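Local coordinates for protein phenolpthiocerol synthesis type-I polyketide synthase ppsA (Mycobacterium bovis, PDB 7AKC) that probably loads extender units through this acyltransferase domain of a modular polyketide synthase that helps build the lipid core of phthiocerols and phenolphthiocerols, at residues H111-L125 with F255-V268. Residues are numbered along the deposited sequence; the frame is centred on the assembly and turned at random.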
ATOM      1  N   HIS A 111       0.540  -2.476  -1.843  1.00 27.76           N
ATOM      2  CA  HIS A 111       0.306  -1.752  -0.599  1.00 27.69           C
ATOM      3  C   HIS A 111       0.008  -0.291  -0.954  1.00 29.34           C
ATOM      4  O   HIS A 111       0.804   0.362  -1.642  1.00 30.12           O
ATOM      5  CB  HIS A 111       1.576  -1.866   0.240  1.00 27.15           C
ATOM      6  CG  HIS A 111       1.663  -1.004   1.452  1.00 26.97           C
ATOM      7  ND1 HIS A 111       2.055   0.338   1.360  1.00 28.98           N
ATOM      8  CD2 HIS A 111       1.564  -1.339   2.760  1.00 28.65           C
ATOM      9  CE1 HIS A 111       2.114   0.779   2.612  1.00 30.23           C
ATOM     10  NE2 HIS A 111       1.809  -0.191   3.485  1.00 30.38           N
ATOM     11  N   SER A 112      -1.156   0.223  -0.506  1.00 28.48           N
ATOM     12  CA  SER A 112      -1.551   1.598  -0.730  1.00 28.11           C
ATOM     13  C   SER A 112      -1.479   1.977  -2.246  1.00 28.68           C
ATOM     14  O   SER A 112      -1.951   1.213  -3.086  1.00 29.64           O
ATOM     15  CB  SER A 112      -0.738   2.525   0.196  1.00 27.35           C
ATOM     16  OG  SER A 112      -1.036   3.906   0.009  1.00 30.35           O
ATOM     17  N   MET A 113      -0.824   3.075  -2.600  1.00 31.17           N
ATOM     18  CA  MET A 113      -0.659   3.497  -3.988  1.00 33.29           C
ATOM     19  C   MET A 113       0.065   2.447  -4.866  1.00 36.10           C
ATOM     20  O   MET A 113      -0.056   2.482  -6.085  1.00 37.24           O
ATOM     21  CB  MET A 113       0.031   4.866  -4.038  1.00 33.21           C
ATOM     22  CG  MET A 113      -0.570   5.897  -3.090  1.00 36.28           C
ATOM     23  SD  MET A 113      -2.156   6.554  -3.658  1.00 39.08           S
ATOM     24  CE  MET A 113      -3.343   5.508  -2.668  1.00 33.88           C
ATOM     25  N   GLY A 114       0.725   1.474  -4.243  1.00 36.33           N
ATOM     26  CA  GLY A 114       1.427   0.389  -4.916  1.00 36.39           C
ATOM     27  C   GLY A 114       0.527  -0.616  -5.612  1.00 37.23           C
ATOM     28  O   GLY A 114       1.008  -1.423  -6.411  1.00 38.08           O
ATOM     29  N   GLU A 115      -0.785  -0.618  -5.280  1.00 36.92           N
ATOM     30  CA  GLU A 115      -1.735  -1.547  -5.908  1.00 36.93           C
ATOM     31  C   GLU A 115      -1.882  -1.250  -7.413  1.00 38.48           C
ATOM     32  O   GLU A 115      -2.177  -2.162  -8.177  1.00 39.21           O
ATOM     33  CB  GLU A 115      -3.094  -1.531  -5.179  1.00 36.64           C
ATOM     34  CG  GLU A 115      -4.077  -2.531  -5.760  1.00 37.05           C
ATOM     35  CD  GLU A 115      -5.041  -3.035  -4.706  1.00 32.65           C
ATOM     36  OE1 GLU A 115      -6.260  -2.845  -4.900  1.00 33.54           O
ATOM     37  OE2 GLU A 115      -4.585  -3.629  -3.704  1.00 30.83           O
ATOM     38  N   VAL A 116      -1.617  -0.007  -7.866  1.00 39.40           N
ATOM     39  CA  VAL A 116      -1.638   0.278  -9.318  1.00 41.21           C
ATOM     40  C   VAL A 116      -0.564  -0.565 -10.012  1.00 43.44           C
ATOM     41  O   VAL A 116      -0.866  -1.275 -10.983  1.00 45.85           O
ATOM     42  CB  VAL A 116      -1.464   1.775  -9.657  1.00 41.83           C
ATOM     43  CG1 VAL A 116      -1.240   1.970 -11.160  1.00 43.47           C
ATOM     44  CG2 VAL A 116      -2.671   2.564  -9.203  1.00 42.74           C
ATOM     45  N   ALA A 117       0.682  -0.517  -9.503  1.00 44.04           N
ATOM     46  CA  ALA A 117       1.772  -1.273 -10.137  1.00 46.13           C
ATOM     47  C   ALA A 117       1.546  -2.769 -10.081  1.00 46.30           C
ATOM     48  O   ALA A 117       1.883  -3.474 -11.040  1.00 47.88           O
ATOM     49  CB  ALA A 117       3.103  -0.916  -9.497  1.00 47.45           C
ATOM     50  N   ALA A 118       0.960  -3.253  -8.973  1.00 45.13           N
ATOM     51  CA  ALA A 118       0.641  -4.666  -8.794  1.00 45.05           C
ATOM     52  C   ALA A 118      -0.434  -5.056  -9.796  1.00 47.96           C
ATOM     53  O   ALA A 118      -0.308  -6.105 -10.421  1.00 48.82           O
ATOM     54  CB  ALA A 118       0.156  -4.938  -7.362  1.00 44.46           C
ATOM     55  N   ALA A 119      -1.454  -4.207 -10.016  1.00 49.12           N
ATOM     56  CA  ALA A 119      -2.482  -4.488 -11.031  1.00 50.90           C
ATOM     57  C   ALA A 119      -1.882  -4.547 -12.411  1.00 52.87           C
ATOM     58  O   ALA A 119      -2.351  -5.341 -13.225  1.00 52.55           O
ATOM     59  CB  ALA A 119      -3.590  -3.448 -10.993  1.00 51.24           C
ATOM     60  N   VAL A 120      -0.853  -3.719 -12.701  1.00 54.24           N
ATOM     61  CA  VAL A 120      -0.185  -3.762 -14.008  1.00 56.32           C
ATOM     62  C   VAL A 120       0.602  -5.066 -14.173  1.00 55.84           C
ATOM     63  O   VAL A 120       0.521  -5.699 -15.230  1.00 56.65           O
ATOM     64  CB  VAL A 120       0.725  -2.528 -14.234  1.00 58.46           C
ATOM     65  CG1 VAL A 120       1.569  -2.680 -15.498  1.00 59.44           C
ATOM     66  CG2 VAL A 120      -0.101  -1.256 -14.308  1.00 59.25           C
ATOM     67  N   VAL A 121       1.393  -5.447 -13.156  1.00 54.92           N
ATOM     68  CA  VAL A 121       2.201  -6.671 -13.214  1.00 56.09           C
ATOM     69  C   VAL A 121       1.325  -7.925 -13.300  1.00 57.77           C
ATOM     70  O   VAL A 121       1.675  -8.879 -14.002  1.00 59.05           O
ATOM     71  CB  VAL A 121       3.228  -6.742 -12.065  1.00 55.72           C
ATOM     72  CG1 VAL A 121       3.911  -8.106 -12.009  1.00 55.92           C
ATOM     73  CG2 VAL A 121       4.261  -5.638 -12.206  1.00 55.11           C
ATOM     74  N   ALA A 122       0.150  -7.891 -12.668  1.00 57.77           N
ATOM     75  CA  ALA A 122      -0.795  -9.001 -12.724  1.00 57.72           C
ATOM     76  C   ALA A 122      -1.546  -9.100 -14.063  1.00 59.32           C
ATOM     77  O   ALA A 122      -2.187 -10.102 -14.301  1.00 59.19           O
ATOM     78  CB  ALA A 122      -1.792  -8.898 -11.580  1.00 57.14           C
ATOM     79  N   GLY A 123      -1.477  -8.072 -14.908  1.00 60.68           N
ATOM     80  CA  GLY A 123      -2.156  -8.066 -16.194  1.00 62.27           C
ATOM     81  C   GLY A 123      -3.542  -7.450 -16.189  1.00 63.54           C
ATOM     82  O   GLY A 123      -4.209  -7.449 -17.223  1.00 64.00           O
ATOM     83  N   ALA A 124      -4.002  -6.917 -15.033  1.00 63.40           N
ATOM     84  CA  ALA A 124      -5.341  -6.312 -14.980  1.00 64.53           C
ATOM     85  C   ALA A 124      -5.395  -4.992 -15.739  1.00 67.27           C
ATOM     86  O   ALA A 124      -6.417  -4.641 -16.324  1.00 67.12           O
ATOM     87  CB  ALA A 124      -5.777  -6.113 -13.536  1.00 63.75           C
ATOM     88  N   LEU A 125      -4.279  -4.279 -15.764  1.00 70.31           N
ATOM     89  CA  LEU A 125      -4.131  -3.021 -16.481  1.00 72.22           C
ATOM     90  C   LEU A 125      -2.830  -3.062 -17.259  1.00 75.43           C
ATOM     91  O   LEU A 125      -1.866  -3.708 -16.832  1.00 74.97           O
ATOM     92  CB  LEU A 125      -3.984  -1.887 -15.434  1.00 72.19           C
ATOM     93  CG  LEU A 125      -5.163  -0.951 -15.103  1.00 71.89           C
ATOM     94  CD1 LEU A 125      -6.419  -1.694 -14.818  1.00 71.46           C
ATOM     95  CD2 LEU A 125      -4.848  -0.137 -13.860  1.00 70.97           C
ATOM     96  N   PHE A 255     -10.534  -3.942 -11.543  1.00 54.21           N
ATOM     97  CA  PHE A 255      -9.610  -2.824 -11.308  1.00 51.58           C
ATOM     98  C   PHE A 255      -9.970  -1.556 -12.094  1.00 51.98           C
ATOM     99  O   PHE A 255      -9.129  -0.984 -12.784  1.00 52.49           O
ATOM    100  CB  PHE A 255      -8.173  -3.276 -11.554  1.00 49.55           C
ATOM    101  CG  PHE A 255      -7.752  -4.268 -10.496  1.00 48.84           C
ATOM    102  CD1 PHE A 255      -7.331  -3.838  -9.252  1.00 48.00           C
ATOM    103  CD2 PHE A 255      -7.849  -5.635 -10.719  1.00 49.07           C
ATOM    104  CE1 PHE A 255      -6.978  -4.749  -8.272  1.00 47.93           C
ATOM    105  CE2 PHE A 255      -7.496  -6.542  -9.727  1.00 48.98           C
ATOM    106  CZ  PHE A 255      -7.053  -6.090  -8.513  1.00 48.05           C
ATOM    107  N   ASP A 256     -11.224  -1.092 -11.956  1.00 51.95           N
ATOM    108  CA  ASP A 256     -11.766   0.057 -12.686  1.00 52.49           C
ATOM    109  C   ASP A 256     -11.696   1.368 -11.879  1.00 53.23           C
ATOM    110  O   ASP A 256     -11.140   1.378 -10.773  1.00 52.07           O
ATOM    111  CB  ASP A 256     -13.223  -0.267 -13.130  1.00 54.44           C
ATOM    112  CG  ASP A 256     -14.156  -0.623 -11.972  1.00 58.28           C
ATOM    113  OD1 ASP A 256     -13.741  -0.459 -10.795  1.00 57.86           O
ATOM    114  OD2 ASP A 256     -15.301  -1.067 -12.241  1.00 59.88           O
ATOM    115  N   ALA A 257     -12.289   2.465 -12.418  1.00 54.08           N
ATOM    116  CA  ALA A 257     -12.345   3.789 -11.784  1.00 53.76           C
ATOM    117  C   ALA A 257     -12.861   3.720 -10.344  1.00 51.77           C
ATOM    118  O   ALA A 257     -12.256   4.334  -9.461  1.00 51.84           O
ATOM    119  CB  ALA A 257     -13.213   4.733 -12.612  1.00 56.38           C
ATOM    120  N   GLU A 258     -13.950   2.959 -10.106  1.00 49.27           N
ATOM    121  CA  GLU A 258     -14.549   2.781  -8.791  1.00 47.56           C
ATOM    122  C   GLU A 258     -13.544   2.138  -7.846  1.00 45.07           C
ATOM    123  O   GLU A 258     -13.394   2.628  -6.719  1.00 44.48           O
ATOM    124  CB  GLU A 258     -15.862   1.969  -8.854  1.00 51.60           C
ATOM    125  CG  GLU A 258     -16.598   1.959  -7.523  1.00 57.63           C
ATOM    126  CD  GLU A 258     -16.946   3.324  -6.951  1.00 64.40           C
ATOM    127  OE1 GLU A 258     -17.945   3.920  -7.414  1.00 67.94           O
ATOM    128  OE2 GLU A 258     -16.222   3.802  -6.044  1.00 66.12           O
ATOM    129  N   HIS A 259     -12.817   1.098  -8.320  1.00 42.64           N
ATOM    130  CA  HIS A 259     -11.765   0.468  -7.534  1.00 41.01           C
ATOM    131  C   HIS A 259     -10.677   1.482  -7.127  1.00 39.23           C
ATOM    132  O   HIS A 259     -10.298   1.486  -5.965  1.00 37.52           O
ATOM    133  CB  HIS A 259     -11.109  -0.703  -8.274  1.00 41.25           C
ATOM    134  CG  HIS A 259     -10.070  -1.391  -7.436  1.00 38.63           C
ATOM    135  ND1 HIS A 259     -10.426  -2.289  -6.450  1.00 39.70           N
ATOM    136  CD2 HIS A 259      -8.726  -1.235  -7.422  1.00 37.91           C
ATOM    137  CE1 HIS A 259      -9.292  -2.669  -5.879  1.00 39.29           C
ATOM    138  NE2 HIS A 259      -8.243  -2.064  -6.443  1.00 38.69           N
ATOM    139  N   TRP A 260     -10.159   2.305  -8.058  1.00 39.42           N
ATOM    140  CA  TRP A 260      -9.097   3.268  -7.692  1.00 40.47           C
ATOM    141  C   TRP A 260      -9.583   4.401  -6.790  1.00 39.82           C
ATOM    142  O   TRP A 260      -8.867   4.778  -5.848  1.00 40.00           O
ATOM    143  CB  TRP A 260      -8.355   3.779  -8.950  1.00 41.84           C
ATOM    144  CG  TRP A 260      -7.777   2.635  -9.738  1.00 42.67           C
ATOM    145  CD1 TRP A 260      -8.150   2.220 -10.988  1.00 43.96           C
ATOM    146  CD2 TRP A 260      -6.829   1.666  -9.258  1.00 42.81           C
ATOM    147  NE1 TRP A 260      -7.475   1.064 -11.325  1.00 44.06           N
ATOM    148  CE2 TRP A 260      -6.659   0.701 -10.279  1.00 43.37           C
ATOM    149  CE3 TRP A 260      -6.148   1.489  -8.041  1.00 43.14           C
ATOM    150  CZ2 TRP A 260      -5.843  -0.416 -10.112  1.00 44.30           C
ATOM    151  CZ3 TRP A 260      -5.303   0.411  -7.904  1.00 43.68           C
ATOM    152  CH2 TRP A 260      -5.173  -0.539  -8.922  1.00 44.06           C
ATOM    153  N   ALA A 261     -10.839   4.858  -6.978  1.00 38.97           N
ATOM    154  CA  ALA A 261     -11.448   5.864  -6.079  1.00 37.73           C
ATOM    155  C   ALA A 261     -11.625   5.272  -4.671  1.00 35.58           C
ATOM    156  O   ALA A 261     -11.377   5.950  -3.669  1.00 35.06           O
ATOM    157  CB  ALA A 261     -12.806   6.300  -6.625  1.00 39.15           C
ATOM    158  N   THR A 262     -12.009   3.987  -4.596  1.00 33.88           N
ATOM    159  CA  THR A 262     -12.199   3.325  -3.311  1.00 33.26           C
ATOM    160  C   THR A 262     -10.881   3.051  -2.618  1.00 30.96           C
ATOM    161  O   THR A 262     -10.751   3.260  -1.409  1.00 30.50           O
ATOM    162  CB  THR A 262     -13.017   2.045  -3.517  1.00 34.66           C
ATOM    163  OG1 THR A 262     -14.336   2.395  -3.933  1.00 38.06           O
ATOM    164  CG2 THR A 262     -13.067   1.164  -2.266  1.00 33.20           C
ATOM    165  N   ASN A 263      -9.893   2.574  -3.391  1.00 29.26           N
ATOM    166  CA  ASN A 263      -8.562   2.216  -2.897  1.00 28.77           C
ATOM    167  C   ASN A 263      -7.842   3.383  -2.211  1.00 28.50           C
ATOM    168  O   ASN A 263      -7.190   3.193  -1.174  1.00 28.03           O
ATOM    169  CB  ASN A 263      -7.712   1.611  -4.034  1.00 30.47           C
ATOM    170  CG  ASN A 263      -6.249   1.558  -3.728  1.00 31.50           C
ATOM    171  OD1 ASN A 263      -5.509   2.514  -4.020  1.00 32.72           O
ATOM    172  ND2 ASN A 263      -5.828   0.501  -3.046  1.00 29.66           N
ATOM    173  N   MET A 264      -7.992   4.575  -2.775  1.00 29.25           N
ATOM    174  CA  MET A 264      -7.307   5.771  -2.212  1.00 28.57           C
ATOM    175  C   MET A 264      -7.916   6.195  -0.863  1.00 27.61           C
ATOM    176  O   MET A 264      -7.201   6.830  -0.101  1.00 27.55           O
ATOM    177  CB  MET A 264      -7.359   6.935  -3.212  1.00 31.74           C
ATOM    178  CG  MET A 264      -8.693   7.615  -3.307  1.00 35.84           C
ATOM    179  SD  MET A 264      -8.742   8.798  -4.663  1.00 42.66           S
ATOM    180  CE  MET A 264      -7.219   9.689  -4.377  1.00 32.36           C
ATOM    181  N   ARG A 265      -9.169   5.844  -0.585  1.00 26.23           N
ATOM    182  CA  ARG A 265      -9.850   6.266   0.672  1.00 25.87           C
ATOM    183  C   ARG A 265      -9.811   5.144   1.708  1.00 24.12           C
ATOM    184  O   ARG A 265      -9.555   5.436   2.875  1.00 24.62           O
ATOM    185  CB  ARG A 265     -11.308   6.625   0.378  1.00 27.18           C
ATOM    186  CG  ARG A 265     -12.196   6.809   1.597  1.00 27.83           C
ATOM    187  CD  ARG A 265     -11.675   7.894   2.509  1.00 26.25           C
ATOM    188  NE  ARG A 265     -12.494   8.010   3.701  1.00 28.02           N
ATOM    189  CZ  ARG A 265     -12.272   7.366   4.836  1.00 26.86           C
ATOM    190  NH1 ARG A 265     -11.239   6.552   4.955  1.00 22.21           N
ATOM    191  NH2 ARG A 265     -13.087   7.548   5.854  1.00 28.51           N
ATOM    192  N   ASN A 266     -10.073   3.902   1.285  1.00 23.52           N
ATOM    193  CA  ASN A 266     -10.163   2.816   2.249  1.00 23.74           C
ATOM    194  C   ASN A 266      -8.858   2.587   2.982  1.00 24.59           C
ATOM    195  O   ASN A 266      -7.784   2.844   2.428  1.00 24.50           O
ATOM    196  CB  ASN A 266     -10.513   1.509   1.519  1.00 24.43           C
ATOM    197  CG  ASN A 266     -11.981   1.308   1.273  1.00 27.77           C
ATOM    198  OD1 ASN A 266     -12.805   2.209   1.453  1.00 29.32           O
ATOM    199  ND2 ASN A 266     -12.327   0.123   0.786  1.00 27.76           N
ATOM    200  N   PRO A 267      -8.920   2.003   4.190  1.00 25.04           N
ATOM    201  CA  PRO A 267      -7.683   1.532   4.824  1.00 24.50           C
ATOM    202  C   PRO A 267      -6.969   0.508   3.911  1.00 22.92           C
ATOM    203  O   PRO A 267      -7.561  -0.088   2.988  1.00 23.79           O
ATOM    204  CB  PRO A 267      -8.162   0.790   6.090  1.00 26.49           C
ATOM    205  CG  PRO A 267      -9.571   1.022   6.206  1.00 28.76           C
ATOM    206  CD  PRO A 267     -10.119   1.619   4.942  1.00 25.67           C
ATOM    207  N   VAL A 268      -5.683   0.339   4.144  1.00 21.53           N
ATOM    208  CA  VAL A 268      -4.849  -0.610   3.363  1.00 21.54           C
ATOM    209  C   VAL A 268      -4.781  -1.914   4.170  1.00 22.03           C
ATOM    210  O   VAL A 268      -4.186  -1.929   5.268  1.00 21.89           O
ATOM    211  CB  VAL A 268      -3.436  -0.046   3.197  1.00 22.39           C
ATOM    212  CG1 VAL A 268      -2.546  -1.071   2.475  1.00 22.68           C
ATOM    213  CG2 VAL A 268      -3.452   1.307   2.472  1.00 23.75           C
TER
HETATM  214  O   HOH W   1      -3.418   1.935  -5.358  1.00 34.17           O
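Trp-260 lays its indole across the 115-121 helix, with Val-116 CG2 over one face of the six-membered ring, 3.9 Å from its centroid, and His-259 CD2 over the opposite face. Ala-119 CB meets the indole edge in plane, and the same methyl sits above the rim of the Phe-255 ring, whose CD2 lies 3.5 Å from Ala-124 CB. The polar centre is Glu-115: CG leaves anti to the backbone N, and the extended chain brings OE1 to His-259 NE2 at 2.6 Å. Carboxylate and imidazole are nearly coplanar, although the N-H...O angle is only 141°. Ser-243 and Thr-245 also bond to OE1 and Thr-244 N to OE2, so this buried carboxylate is gripped at both oxygens. Tyr-246 OH hydrogen-bonds to His-259 ND1, so the imidazole is held at both nitrogens, which fixes its rotation. Further along, a water donates to both Ser-112 O and Asn-263 OD1, while Asn-263 ND2 turns to Thr-245. Val-268 packs CG2 against Ser-112 CB at 3.7 Å; the serine hydroxyl bonds to His-214 NE2. Helices 115-121 and 257-265 run roughly antiparallel, with Trp-260 and Glu-115 filling the space between them. Ser-112, with its strained backbone (phi 53°, psi -129°) between strand 107-110 and helix 115-121, fits the GxSxG nucleophile elbow of acyltransferase domains.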